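Local coordinates for major Capsid Protein VP1 (Chimpanzee polyomavirus Bob, PDB 6Y9I) that forms the pentameric capsomers of the polyomavirus outer shell and probably engages glycan receptors on host cells, at residues C261-K266 with I272-L277. Residues are numbered along the deposited sequence; the frame is centred on the assembly and turned at random.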
loop_
_atom_site.group_PDB
_atom_site.type_symbol
_atom_site.label_atom_id
_atom_site.label_comp_id
_atom_site.label_asym_id
_atom_site.label_seq_id
_atom_site.Cartn_x
_atom_site.Cartn_y
_atom_site.Cartn_z
ATOM N N CYS A 261 -5.591 -2.061 -18.304
ATOM C CA CYS A 261 -5.966 -1.063 -17.263
ATOM C C CYS A 261 -7.198 -1.537 -16.494
ATOM O O CYS A 261 -7.530 -0.929 -15.490
ATOM C CB CYS A 261 -6.128 0.302 -17.907
ATOM S SG CYS A 261 -4.545 0.908 -18.563
ATOM N N GLY A 262 -7.829 -2.630 -16.933
ATOM C CA GLY A 262 -8.988 -3.232 -16.255
ATOM C C GLY A 262 -9.947 -3.779 -17.281
ATOM O O GLY A 262 -9.521 -3.983 -18.429
ATOM N N VAL A 263 -11.200 -3.970 -16.884
ATOM C CA VAL A 263 -12.278 -4.543 -17.720
ATOM C C VAL A 263 -13.490 -3.623 -17.630
ATOM O O VAL A 263 -13.684 -2.922 -16.593
ATOM C CB VAL A 263 -12.638 -5.977 -17.280
ATOM C CG1 VAL A 263 -11.415 -6.871 -17.262
ATOM C CG2 VAL A 263 -13.318 -5.994 -15.914
ATOM N N MET A 264 -14.288 -3.616 -18.684
ATOM C CA MET A 264 -15.678 -3.129 -18.601
ATOM C C MET A 264 -16.575 -4.362 -18.485
ATOM O O MET A 264 -16.177 -5.466 -18.967
ATOM C CB MET A 264 -16.059 -2.265 -19.806
ATOM C CG MET A 264 -16.112 -3.012 -21.082
ATOM S SD MET A 264 -17.054 -2.130 -22.348
ATOM C CE MET A 264 -18.726 -2.625 -21.928
ATOM N N VAL A 265 -17.705 -4.180 -17.822
ATOM C CA VAL A 265 -18.777 -5.196 -17.633
ATOM C C VAL A 265 -20.008 -4.779 -18.452
ATOM O O VAL A 265 -20.475 -3.604 -18.326
ATOM C CB VAL A 265 -19.098 -5.383 -16.144
ATOM C CG1 VAL A 265 -20.192 -6.415 -15.964
ATOM C CG2 VAL A 265 -17.873 -5.760 -15.320
ATOM N N LYS A 266 -20.446 -5.676 -19.337
ATOM C CA LYS A 266 -21.596 -5.472 -20.239
ATOM C C LYS A 266 -22.888 -5.604 -19.432
ATOM O O LYS A 266 -23.010 -6.571 -18.677
ATOM C CB LYS A 266 -21.545 -6.492 -21.384
ATOM C CG LYS A 266 -20.979 -5.952 -22.689
ATOM C CD LYS A 266 -20.800 -7.002 -23.778
ATOM C CE LYS A 266 -22.087 -7.685 -24.175
ATOM N NZ LYS A 266 -23.055 -6.705 -24.713
ATOM N N ILE A 272 -17.254 -9.518 -19.987
ATOM C CA ILE A 272 -16.296 -8.395 -19.845
ATOM C C ILE A 272 -15.588 -8.179 -21.167
ATOM O O ILE A 272 -15.572 -9.090 -22.032
ATOM C CB ILE A 272 -15.342 -8.628 -18.653
ATOM C CG1 ILE A 272 -14.433 -9.834 -18.840
ATOM C CG2 ILE A 272 -16.133 -8.724 -17.350
ATOM C CD1 ILE A 272 -13.212 -9.540 -19.647
ATOM N N ARG A 273 -15.001 -6.994 -21.293
ATOM C CA ARG A 273 -13.893 -6.723 -22.223
ATOM C C ARG A 273 -12.726 -6.128 -21.415
ATOM O O ARG A 273 -12.958 -5.240 -20.594
ATOM C CB ARG A 273 -14.286 -5.711 -23.298
ATOM C CG ARG A 273 -15.523 -6.016 -24.124
ATOM C CD ARG A 273 -15.784 -4.873 -25.089
ATOM N NE ARG A 273 -16.944 -5.123 -25.934
ATOM C CZ ARG A 273 -16.915 -5.638 -27.166
ATOM N NH1 ARG A 273 -15.777 -5.991 -27.738
ATOM N NH2 ARG A 273 -18.043 -5.810 -27.828
ATOM N N TYR A 274 -11.503 -6.542 -21.719
ATOM C CA TYR A 274 -10.283 -5.852 -21.267
ATOM C C TYR A 274 -10.205 -4.491 -21.967
ATOM O O TYR A 274 -10.583 -4.384 -23.133
ATOM C CB TYR A 274 -9.054 -6.699 -21.578
ATOM C CG TYR A 274 -8.980 -8.020 -20.860
ATOM C CD1 TYR A 274 -8.599 -8.098 -19.521
ATOM C CD2 TYR A 274 -9.255 -9.209 -21.517
ATOM C CE1 TYR A 274 -8.519 -9.310 -18.851
ATOM C CE2 TYR A 274 -9.118 -10.432 -20.869
ATOM C CZ TYR A 274 -8.760 -10.486 -19.537
ATOM O OH TYR A 274 -8.659 -11.696 -18.900
ATOM N N ARG A 275 -9.690 -3.486 -21.267
ATOM C CA ARG A 275 -9.325 -2.163 -21.824
ATOM C C ARG A 275 -7.816 -1.960 -21.652
ATOM O O ARG A 275 -7.306 -2.206 -20.547
ATOM C CB ARG A 275 -10.180 -1.095 -21.134
ATOM C CG ARG A 275 -9.873 0.344 -21.512
ATOM C CD ARG A 275 -9.849 0.619 -23.008
ATOM N NE ARG A 275 -9.695 2.035 -23.269
ATOM C CZ ARG A 275 -9.192 2.553 -24.407
ATOM N NH1 ARG A 275 -8.769 1.770 -25.380
ATOM N NH2 ARG A 275 -9.117 3.858 -24.589
ATOM N N GLY A 276 -7.115 -1.546 -22.721
ATOM C CA GLY A 276 -5.692 -1.175 -22.687
ATOM C C GLY A 276 -5.505 0.293 -23.042
ATOM O O GLY A 276 -6.377 0.860 -23.719
ATOM N N LEU A 277 -4.381 0.880 -22.645
ATOM C CA LEU A 277 -4.011 2.261 -23.024
ATOM C C LEU A 277 -2.675 2.239 -23.751
ATOM O O LEU A 277 -1.854 1.345 -23.570
ATOM C CB LEU A 277 -3.968 3.154 -21.781
ATOM C CG LEU A 277 -5.324 3.414 -21.135
ATOM C CD1 LEU A 277 -5.202 4.180 -19.823
ATOM C CD2 LEU A 277 -6.234 4.145 -22.098
#
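Arg273 O takes a hydrogen bond from Met264 N (2.8 Å) and a CH...O contact from Val263 CA, so two neighbouring groups of strand 261-265 grip one carbonyl. Arg273 N returns a bond to Met264 O, completing an antiparallel hydrogen-bonded pair. Farther along, Cys261 N binds Arg275 O (2.8 Å), while Arg275 N reaches Gly262 O almost straight, at 171°. Gly262 has a positive phi (144°), at which a CB would collide with the preceding carbonyl; lacking one, it stays in the strand.

On the face of Val263, Val265, Ile272 and Tyr274, the beta-branched residues suit the extended backbone. With CG1 anti to its carbonyl carbon (chi1 -55°), Val263 lies beside Tyr274 and touches both Tyr274 CD1 (3.8 Å) and Ile272 CD1; Val265 CG2 meets Ile272 CG2 at 4.0 Å. On the other face Met264 and Arg273 run side by side, CG to CB at 3.9 Å; the arginine's guanidinium bonds to Ser46 O and makes a cation-pi contact with Trp42. At the far end Cys261 SG rests against Leu277 CD1 (3.6 Å).

These segments form the loop-proximal end of the hairpin of strands 252-265 and 272-291, within the jelly-roll of VP1. Tyr274 OH bonds to Ile105 O of one neighbouring subunit, Arg275 NH2 to Gln181 O of another. Backbone bonds tie Val263 to Glu128 and Val265 to Lys113, while residues 44-49 run along strand 272-276.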